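Local coordinates for protein LP15968p (PDB 3MN8) that is a zinc-dependent carboxypeptidase that removes C-terminal arginine or lysine from peptides and proteins, here as its first catalytic domain followed by a transthyretin-like domain, at residues M100-E104 / Y162-G166; L111-A115 / Y138-T142; D244-Q250 / R376-P380; H336-K340 / V400-N404. The contacts are given in a common frame with arbitrary orientation. Numbering follows the deposited sequence.

How the interactions relate
Interaction 1 forms part of the active site, where zinc and the inhibitor GEM are bound. Interaction 2 lies deeper in the same peptidase domain, its centre about 18 Å from that of interaction 1, and its segments fall between those of interaction 1 in the sequence. The side chain of Leu111 is about 13 Å from the zinc. Interactions 3 and 4 are on the other side of the chain's centre, about 31 and 39 Å from interaction 1 between centres. Interaction 3 joins the peptidase domain to the transthyretin-like domain, and interaction 4 lies within the latter. These two touch: Leu378 O is 2.8 Å from Asn404 ND2, and Arg376 N is 2.8 Å from Ile339 O.

Interaction 1. Residues M100-E104 / Y162-G166; sequences MHGDE and YVGRG. With ZN (zinc ion), chain F; GEM ((2-guanidinoethylmercapto)succinic acid), chain G.
This is the zinc site of an M14 metallocarboxypeptidase, with the HxxE motif on residues 100-104 and an inhibitor-binding arginine on residues 162-166. Neither segment is a regular helix or strand. The CA atoms of His101 and Arg165 are 4.4 Å apart. Met100 O takes a hydrogen bond from Asn144 ND2. His101 begins a type I turn closed by Glu104 N to His101 O at 2.7 Å. Its m rotamer (chi2 106°) brings ND1 to 2.1 Å from zinc, while NE2 is hydrogen-bonded to Asp172, which also forms a salt bridge with Arg165. The Arg165 guanidinium lies flat on the imidazole, centres 3.8 Å apart and planes at 18°. Gly102 N makes a weak hydrogen bond to Arg165 O at 3.4 Å. A CB on Gly102 would clash with Gly164 O. Asp103 (chi1 p) points toward the other segment, with OD1 3.2 Å from Arg165 CB and hydrogen-bonded to Ser158. Glu104 (m, t) chelates zinc through OE1 and OE2, both at 2.0 Å. His217 completes the protein ligands. Gly164 has phi/psi 98/-34, where a CB would be jammed against the preceding carbonyl O. The Arg165 side chain is extended, t at chi1 to chi3. GEM binds zinc through O13 at 2.1 Å and O12 at 2.6 Å. Arg165 NH1 donates to GEM O13 at 3.2 Å, and Arg165 NH2 to GEM O15 at 2.8 Å.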
# COMPACT_ATOMS: atom_id res chain seq x y z
N MET A 100 -2.31 -10.70 -5.69
CA MET A 100 -2.23 -11.67 -4.60
C MET A 100 -3.16 -12.83 -4.92
O MET A 100 -2.86 -13.99 -4.64
CB MET A 100 -2.54 -11.05 -3.24
CG MET A 100 -4.01 -10.86 -2.94
SD MET A 100 -4.22 -10.18 -1.28
CE MET A 100 -3.10 -11.24 -0.35
N HIS A 101 -4.29 -12.50 -5.53
CA HIS A 101 -5.10 -13.51 -6.17
C HIS A 101 -4.63 -13.56 -7.62
O HIS A 101 -4.88 -12.63 -8.41
CB HIS A 101 -6.59 -13.18 -6.06
CG HIS A 101 -7.07 -13.12 -4.65
ND1 HIS A 101 -7.37 -11.94 -4.01
CD2 HIS A 101 -7.29 -14.11 -3.74
CE1 HIS A 101 -7.77 -12.20 -2.77
NE2 HIS A 101 -7.73 -13.50 -2.58
N GLY A 102 -3.92 -14.65 -7.94
CA GLY A 102 -3.31 -14.85 -9.24
C GLY A 102 -4.18 -14.57 -10.46
O GLY A 102 -3.68 -14.19 -11.52
N ASP A 103 -5.49 -14.78 -10.34
CA ASP A 103 -6.40 -14.55 -11.46
C ASP A 103 -6.92 -13.11 -11.54
O ASP A 103 -7.66 -12.76 -12.45
CB ASP A 103 -7.57 -15.54 -11.41
CG ASP A 103 -8.15 -15.68 -10.01
OD1 ASP A 103 -8.87 -16.68 -9.78
OD2 ASP A 103 -7.91 -14.81 -9.15
N GLU A 104 -6.54 -12.28 -10.57
CA GLU A 104 -6.86 -10.86 -10.58
C GLU A 104 -5.62 -10.10 -11.03
O GLU A 104 -4.73 -9.80 -10.22
CB GLU A 104 -7.31 -10.40 -9.20
CG GLU A 104 -8.49 -11.17 -8.63
CD GLU A 104 -8.72 -10.85 -7.18
OE1 GLU A 104 -8.11 -9.88 -6.70
OE2 GLU A 104 -9.50 -11.56 -6.51
N TYR A 162 -11.57 -22.37 -7.69
CA TYR A 162 -10.82 -21.13 -7.48
C TYR A 162 -9.34 -21.40 -7.69
O TYR A 162 -8.47 -20.89 -6.96
CB TYR A 162 -11.09 -20.53 -6.10
CG TYR A 162 -12.40 -19.81 -6.05
CD1 TYR A 162 -13.52 -20.41 -5.49
CD2 TYR A 162 -12.53 -18.53 -6.59
CE1 TYR A 162 -14.73 -19.75 -5.45
CE2 TYR A 162 -13.75 -17.87 -6.55
CZ TYR A 162 -14.84 -18.48 -5.98
OH TYR A 162 -16.05 -17.82 -5.94
N VAL A 163 -9.07 -22.23 -8.70
CA VAL A 163 -7.70 -22.48 -9.11
C VAL A 163 -7.12 -21.24 -9.78
O VAL A 163 -7.76 -20.59 -10.62
CB VAL A 163 -7.59 -23.70 -10.03
CG1 VAL A 163 -6.29 -23.65 -10.81
CG2 VAL A 163 -7.71 -25.00 -9.21
N GLY A 164 -5.91 -20.90 -9.37
CA GLY A 164 -5.24 -19.69 -9.83
C GLY A 164 -5.39 -18.55 -8.84
O GLY A 164 -4.49 -17.73 -8.69
N ARG A 165 -6.53 -18.51 -8.16
CA ARG A 165 -6.78 -17.49 -7.16
C ARG A 165 -5.85 -17.71 -5.97
O ARG A 165 -5.10 -16.81 -5.60
CB ARG A 165 -8.26 -17.51 -6.72
CG ARG A 165 -8.61 -16.50 -5.64
CD ARG A 165 -10.10 -16.52 -5.29
NE ARG A 165 -10.35 -16.01 -3.94
CZ ARG A 165 -10.74 -14.77 -3.67
NH1 ARG A 165 -10.92 -13.90 -4.65
NH2 ARG A 165 -10.95 -14.39 -2.41
N GLY A 166 -5.88 -18.90 -5.39
CA GLY A 166 -5.01 -19.22 -4.27
C GLY A 166 -3.66 -19.61 -4.81
O GLY A 166 -3.46 -19.61 -6.03
ZN ZN F . -8.74 -10.56 -4.91
C8 GEM G . -11.88 -9.73 -1.31
S7 GEM G . -10.73 -8.55 -0.64
C6 GEM G . -11.67 -7.06 -0.81
C5 GEM G . -13.05 -7.12 -0.16
N3 GEM G . -12.86 -7.16 1.28
C1 GEM G . -13.78 -7.39 2.20
N4 GEM G . -13.46 -7.40 3.49
N2 GEM G . -15.04 -7.62 1.84
C9 GEM G . -11.34 -11.10 -1.01
O14 GEM G . -10.21 -11.19 -0.49
O15 GEM G . -12.04 -12.10 -1.28
C10 GEM G . -12.16 -9.53 -2.80
C11 GEM G . -11.01 -9.82 -3.76
O12 GEM G . -10.75 -8.96 -4.63
O13 GEM G . -10.39 -10.91 -3.69

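Interaction 2. Residues L111-A115 / Y138-T142; sequences LVYMA and YLVPT
Residues 111-115 are a piece of helix 106-121. Residues 138-140 end strand 136-140; Pro141 and Thr142 follow as loop. The short axes run at 147°, nearly antiparallel, and approach to 8.6 Å. Leu111 and Pro141 are in register, with CA atoms 5.2 Å apart. The side chains that meet are apolar, and no hydrogen bond crosses; some methyls rest on backbone carbonyls. Two leucines supply the main bumps. Leu139 (m, t) points toward the helix and fits between Leu111, Met114 and Ala115. Its CD1 is 3.7 Å from Ala115 CB, 4.0 Å from Met114 CG and 3.9 Å from Leu111 O. The small Ala115 forms the hollow for this methyl. Leu111 (m, t) fills the reciprocal space over the strand end. Its CD2 is 4.2 Å from Leu139 CD2, and its CD1 is 3.4 Å from Val140 O. The puckered Pro141 ring forms a wedge. Pro141 CB is 4.0 Å from Val112 CG2, and Pro141 CG is 4.3 Å from Leu111 CB. Met114 (t, p, p) turns its end away, to helix 317-333. Helix 43-56 also covers Pro141. This is helix-on-sheet packing in the alpha/beta fold of the zinc carboxypeptidases, on the mixed eight-stranded central sheet.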
# COMPACT_ATOMS: atom_id res chain seq x y z
N LEU A 111 1.14 -1.93 -12.12
CA LEU A 111 2.34 -1.67 -11.34
C LEU A 111 3.57 -1.78 -12.22
O LEU A 111 4.55 -1.07 -12.03
CB LEU A 111 2.45 -2.62 -10.16
CG LEU A 111 1.49 -2.30 -9.01
CD1 LEU A 111 1.73 -3.22 -7.83
CD2 LEU A 111 1.70 -0.84 -8.63
N VAL A 112 3.51 -2.68 -13.20
CA VAL A 112 4.60 -2.81 -14.14
C VAL A 112 4.71 -1.51 -14.92
O VAL A 112 5.80 -0.96 -15.09
CB VAL A 112 4.36 -3.99 -15.09
CG1 VAL A 112 5.18 -3.83 -16.35
CG2 VAL A 112 4.69 -5.30 -14.37
N TYR A 113 3.56 -1.02 -15.38
CA TYR A 113 3.46 0.30 -16.01
C TYR A 113 3.97 1.46 -15.14
O TYR A 113 4.73 2.31 -15.60
CB TYR A 113 2.01 0.57 -16.42
CG TYR A 113 1.50 -0.31 -17.54
CD1 TYR A 113 0.13 -0.49 -17.74
CD2 TYR A 113 2.38 -0.95 -18.42
CE1 TYR A 113 -0.35 -1.28 -18.78
CE2 TYR A 113 1.91 -1.74 -19.45
CZ TYR A 113 0.54 -1.91 -19.62
OH TYR A 113 0.08 -2.70 -20.64
N MET A 114 3.55 1.51 -13.88
CA MET A 114 3.99 2.57 -12.99
C MET A 114 5.52 2.65 -12.89
O MET A 114 6.10 3.71 -13.09
CB MET A 114 3.35 2.41 -11.59
CG MET A 114 3.77 3.47 -10.56
SD MET A 114 3.28 5.18 -10.97
CE MET A 114 1.52 4.92 -11.18
N ALA A 115 6.16 1.52 -12.61
CA ALA A 115 7.61 1.43 -12.49
C ALA A 115 8.29 2.16 -13.64
O ALA A 115 9.05 3.11 -13.44
CB ALA A 115 8.05 -0.04 -12.48
N TYR A 138 8.01 1.38 -3.17
CA TYR A 138 8.20 -0.03 -3.50
C TYR A 138 7.01 -0.63 -4.27
O TYR A 138 5.85 -0.52 -3.84
CB TYR A 138 8.41 -0.85 -2.22
CG TYR A 138 9.63 -0.47 -1.44
CD1 TYR A 138 9.64 0.65 -0.63
CD2 TYR A 138 10.78 -1.25 -1.50
CE1 TYR A 138 10.76 0.98 0.10
CE2 TYR A 138 11.89 -0.93 -0.77
CZ TYR A 138 11.88 0.18 0.03
OH TYR A 138 13.00 0.53 0.76
N LEU A 139 7.33 -1.26 -5.40
CA LEU A 139 6.31 -1.85 -6.27
C LEU A 139 6.44 -3.37 -6.37
O LEU A 139 7.49 -3.92 -6.75
CB LEU A 139 6.39 -1.22 -7.67
CG LEU A 139 6.41 0.31 -7.74
CD1 LEU A 139 6.45 0.77 -9.20
CD2 LEU A 139 5.20 0.90 -7.01
N VAL A 140 5.35 -4.05 -6.01
CA VAL A 140 5.26 -5.50 -6.08
C VAL A 140 4.12 -5.90 -7.03
O VAL A 140 2.98 -6.13 -6.59
CB VAL A 140 5.01 -6.11 -4.67
CG1 VAL A 140 5.16 -7.63 -4.70
CG2 VAL A 140 5.95 -5.49 -3.64
N PRO A 141 4.42 -5.98 -8.33
CA PRO A 141 3.45 -6.35 -9.37
C PRO A 141 2.69 -7.65 -9.07
O PRO A 141 1.49 -7.73 -9.33
CB PRO A 141 4.32 -6.52 -10.62
CG PRO A 141 5.46 -5.62 -10.39
CD PRO A 141 5.74 -5.66 -8.91
N THR A 142 3.38 -8.66 -8.55
CA THR A 142 2.72 -9.89 -8.13
C THR A 142 3.22 -10.40 -6.79
O THR A 142 4.39 -10.22 -6.42
CB THR A 142 2.84 -11.03 -9.16
OG1 THR A 142 2.15 -12.18 -8.66
CG2 THR A 142 4.28 -11.42 -9.37

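Interaction 3. Residues D244-Q250 / R376-P380; sequences DDRVFKQ and RLLTP
Residues 245-250 are the first turns of helix 245-257, with Asp244 at the N-cap position. Its side chain makes no capping bond. Residues 376-380 run extended from strand 373-376 into the loop before strand 381-388. Val247 and Thr379 have the closest CA atoms, 5.6 Å apart. The charge pair sits at one end. Asp244 (chi1 m) points toward the loop, and Arg376 (t, p, t) brings its guanidinium up to the carboxylate. Asp244 OD1 lies over a face of the guanidinium, 2.7 Å from Arg376 NH2, a salt bridge by charge contact. The hydrogen bonds go, weakly, to Asp244 OD2, from Arg376 NH2 at 2.9 Å and Arg376 NH1 at 3.2 Å. Asp244 OD2 is also hydrogen-bonded to Tyr294 OH. Val247 (t) fills the middle: CG2 is 3.6 Å from Leu377 O and 3.7 Å from Thr379 N, and CG1 is 4.2 Å from Leu377 CB. At the far end, Gln250 OE1 lies 3.7 Å from both Thr379 OG1 and Pro380 CD. Gln250 NE2 is satisfied by Gln334. The backbone O of Leu378 accepts from Asn404 ND2, and that of Thr379 from Tyr383. Within the helix, Lys249 NZ bridges to Asp245 OD2 at 2.9 Å. The contact joins the two domains of the chain, and a transthyretin-like domain following the catalytic domain is characteristic of the N/E subfamily of M14 carboxypeptidases.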
# COMPACT_ATOMS: atom_id res chain seq x y z
N ASP A 244 -8.88 5.16 12.68
CA ASP A 244 -8.45 6.12 11.69
C ASP A 244 -9.39 6.18 10.50
O ASP A 244 -8.96 6.37 9.36
CB ASP A 244 -7.02 5.79 11.23
CG ASP A 244 -5.96 6.43 12.13
OD1 ASP A 244 -5.78 7.67 12.02
OD2 ASP A 244 -5.32 5.72 12.94
N ASP A 245 -10.68 6.06 10.76
CA ASP A 245 -11.65 6.00 9.68
C ASP A 245 -11.66 7.22 8.77
O ASP A 245 -11.74 7.08 7.55
CB ASP A 245 -13.06 5.76 10.20
CG ASP A 245 -13.97 5.27 9.11
OD1 ASP A 245 -13.64 4.23 8.50
OD2 ASP A 245 -14.99 5.92 8.86
N ARG A 246 -11.61 8.41 9.36
CA ARG A 246 -11.58 9.62 8.56
C ARG A 246 -10.47 9.53 7.51
O ARG A 246 -10.71 9.66 6.31
CB ARG A 246 -11.36 10.85 9.44
CG ARG A 246 -12.36 10.99 10.56
CD ARG A 246 -11.89 12.03 11.56
NE ARG A 246 -12.51 13.34 11.34
CZ ARG A 246 -12.14 14.45 11.97
NH1 ARG A 246 -11.15 14.43 12.85
NH2 ARG A 246 -12.75 15.60 11.71
N VAL A 247 -9.24 9.31 7.97
CA VAL A 247 -8.11 9.23 7.05
C VAL A 247 -8.34 8.14 6.02
O VAL A 247 -8.07 8.31 4.82
CB VAL A 247 -6.79 8.96 7.79
CG1 VAL A 247 -5.71 8.56 6.81
CG2 VAL A 247 -6.36 10.20 8.57
N PHE A 248 -8.84 7.00 6.48
CA PHE A 248 -9.05 5.89 5.58
C PHE A 248 -10.02 6.27 4.49
O PHE A 248 -9.76 6.03 3.31
CB PHE A 248 -9.48 4.62 6.34
CG PHE A 248 -8.33 3.73 6.66
CD1 PHE A 248 -7.55 3.20 5.65
CD2 PHE A 248 -7.99 3.45 7.97
CE1 PHE A 248 -6.48 2.39 5.93
CE2 PHE A 248 -6.91 2.64 8.25
CZ PHE A 248 -6.16 2.11 7.23
N LYS A 249 -11.13 6.90 4.88
CA LYS A 249 -12.13 7.38 3.93
C LYS A 249 -11.54 8.39 2.95
O LYS A 249 -11.92 8.43 1.78
CB LYS A 249 -13.34 7.96 4.67
CG LYS A 249 -14.51 7.00 4.75
CD LYS A 249 -15.57 7.41 5.77
CE LYS A 249 -16.62 6.30 5.88
NZ LYS A 249 -17.35 6.34 7.18
N GLN A 250 -10.59 9.21 3.43
CA GLN A 250 -9.91 10.18 2.57
C GLN A 250 -9.02 9.47 1.55
O GLN A 250 -8.99 9.84 0.37
CB GLN A 250 -9.10 11.19 3.41
CG GLN A 250 -8.42 12.26 2.55
CD GLN A 250 -7.94 13.47 3.34
OE1 GLN A 250 -8.62 13.95 4.25
NE2 GLN A 250 -6.78 13.99 2.97
N ARG A 376 2.53 10.68 10.87
CA ARG A 376 1.15 10.45 11.28
C ARG A 376 0.22 11.10 10.28
O ARG A 376 0.06 12.33 10.23
CB ARG A 376 0.90 10.97 12.70
CG ARG A 376 -0.54 10.82 13.18
CD ARG A 376 -0.96 9.37 13.31
NE ARG A 376 -2.36 9.25 13.73
CZ ARG A 376 -3.03 8.10 13.82
NH1 ARG A 376 -2.45 6.95 13.51
NH2 ARG A 376 -4.29 8.10 14.22
N LEU A 377 -0.39 10.25 9.47
CA LEU A 377 -1.30 10.73 8.45
C LEU A 377 -2.49 11.35 9.13
O LEU A 377 -3.07 10.77 10.04
CB LEU A 377 -1.75 9.57 7.56
CG LEU A 377 -0.63 8.80 6.87
CD1 LEU A 377 -1.23 7.86 5.84
CD2 LEU A 377 0.37 9.75 6.22
N LEU A 378 -2.88 12.53 8.68
CA LEU A 378 -4.01 13.20 9.30
C LEU A 378 -4.92 13.90 8.29
O LEU A 378 -4.48 14.43 7.28
CB LEU A 378 -3.53 14.19 10.38
CG LEU A 378 -2.95 13.63 11.69
CD1 LEU A 378 -2.31 14.72 12.53
CD2 LEU A 378 -4.00 12.92 12.52
N THR A 379 -6.20 13.86 8.58
CA THR A 379 -7.18 14.68 7.92
C THR A 379 -6.91 16.11 8.35
O THR A 379 -6.35 16.33 9.43
CB THR A 379 -8.56 14.26 8.40
OG1 THR A 379 -8.87 12.99 7.82
CG2 THR A 379 -9.64 15.28 8.02
N PRO A 380 -7.27 17.09 7.51
CA PRO A 380 -7.21 18.49 7.95
C PRO A 380 -7.96 18.73 9.29
O PRO A 380 -8.97 18.07 9.58
CB PRO A 380 -7.88 19.25 6.81
CG PRO A 380 -7.56 18.41 5.59
CD PRO A 380 -7.60 16.97 6.07

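Interaction 4. Residues H336-K340 / V400-N404; sequences HIGIK and VRVTN
Asn404 and Ile339 lose the most surface in this contact of the transthyretin-like domain. Ile337 and Gly338 lead as loop into strand 339-344, and residues 400-402 end strand 398-402 before the loop at Thr403 and Asn404. Register pairs Ile337 with Asn404, CA to CA 5.6 Å, and Gly338 with Val402, 6.1 Å. Asn404 (chi1 m) points toward the other segment. Its OD1 accepts a nearly straight hydrogen bond from Gly338 N, 2.9 Å at 170°, and lies 3.5 Å from both Ile337 CA and Ile337 CB. Its ND2 is bonded to Leu378 O, so the amide ties together two loops. Gly338 has phi/psi 76/-134, a positive-phi conformation that is easier without a side chain, and its CA is 4.0 Å from Val402 CG1. Ile339 (p, t) supplies the apolar part: its CG2 is 4.2 Å from Val402 CG2 and 4.4 Å from Val400 CG1. Val402 takes chi1 t and Val400 p, both pointing toward Ile339's segment. The two strands belong to different sheets of the beta domain. Strand 339-344 lies between strands 373-376 and 410-415, whereas strand 398-402 is an outermost strand beside 381-388. Ile339 packs between the sheets, also touching Val385, Leu410 and Leu412.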
# COMPACT_ATOMS: atom_id res chain seq x y z
N HIS A 336 1.79 11.97 2.33
CA HIS A 336 2.44 13.20 2.77
C HIS A 336 1.59 14.06 3.65
O HIS A 336 2.06 15.07 4.18
CB HIS A 336 2.95 13.97 1.57
CG HIS A 336 4.01 13.24 0.81
ND1 HIS A 336 5.29 13.09 1.28
CD2 HIS A 336 3.95 12.58 -0.37
CE1 HIS A 336 6.00 12.39 0.40
NE2 HIS A 336 5.21 12.07 -0.60
N ILE A 337 0.33 13.65 3.83
CA ILE A 337 -0.57 14.38 4.70
C ILE A 337 -0.18 14.23 6.15
O ILE A 337 0.63 13.37 6.52
CB ILE A 337 -2.04 13.96 4.52
CG1 ILE A 337 -2.22 12.50 4.97
CG2 ILE A 337 -2.49 14.17 3.07
CD1 ILE A 337 -3.61 11.98 4.69
N GLY A 338 -0.78 15.08 6.98
CA GLY A 338 -0.56 15.02 8.41
C GLY A 338 0.77 15.61 8.82
O GLY A 338 1.15 16.70 8.37
N ILE A 339 1.47 14.88 9.68
CA ILE A 339 2.72 15.37 10.24
C ILE A 339 3.77 14.29 10.26
O ILE A 339 3.53 13.14 9.86
CB ILE A 339 2.57 15.83 11.70
CG1 ILE A 339 2.02 14.67 12.55
CG2 ILE A 339 1.71 17.09 11.79
CD1 ILE A 339 1.89 14.96 14.04
N LYS A 340 4.94 14.68 10.72
CA LYS A 340 6.06 13.78 10.83
C LYS A 340 7.10 14.48 11.67
O LYS A 340 7.07 15.71 11.80
CB LYS A 340 6.62 13.42 9.45
CG LYS A 340 7.21 14.56 8.63
CD LYS A 340 7.85 13.97 7.37
CE LYS A 340 8.36 15.03 6.43
NZ LYS A 340 8.72 14.40 5.13
N VAL A 400 -1.22 21.38 16.97
CA VAL A 400 -0.82 21.66 15.61
C VAL A 400 -2.04 21.76 14.70
O VAL A 400 -2.98 20.97 14.80
CB VAL A 400 0.13 20.58 15.06
CG1 VAL A 400 -0.59 19.26 14.92
CG2 VAL A 400 0.71 21.01 13.72
N ARG A 401 -2.02 22.75 13.82
CA ARG A 401 -3.08 22.92 12.84
C ARG A 401 -2.69 22.21 11.54
O ARG A 401 -1.82 22.66 10.80
CB ARG A 401 -3.37 24.42 12.62
CG ARG A 401 -4.33 24.70 11.48
CD ARG A 401 -4.16 26.13 10.99
NE ARG A 401 -4.48 27.07 12.04
CZ ARG A 401 -3.74 28.08 12.47
NH1 ARG A 401 -2.55 28.39 11.95
NH2 ARG A 401 -4.23 28.81 13.46
N VAL A 402 -3.32 21.08 11.28
CA VAL A 402 -3.02 20.34 10.07
C VAL A 402 -3.84 20.81 8.88
O VAL A 402 -5.04 20.50 8.76
CB VAL A 402 -3.23 18.83 10.22
CG1 VAL A 402 -3.05 18.15 8.87
CG2 VAL A 402 -2.27 18.28 11.24
N THR A 403 -3.19 21.59 8.02
CA THR A 403 -3.68 21.89 6.69
C THR A 403 -2.89 20.99 5.76
O THR A 403 -1.67 20.90 5.87
CB THR A 403 -3.45 23.37 6.29
OG1 THR A 403 -3.73 23.53 4.89
CG2 THR A 403 -2.01 23.80 6.55
N ASN A 404 -3.59 20.30 4.87
CA ASN A 404 -2.89 19.42 3.94
C ASN A 404 -2.79 20.10 2.59
O ASN A 404 -3.22 19.57 1.56
CB ASN A 404 -3.58 18.05 3.84
CG ASN A 404 -3.40 17.23 5.10
OD1 ASN A 404 -2.32 17.20 5.70
ND2 ASN A 404 -4.48 16.57 5.53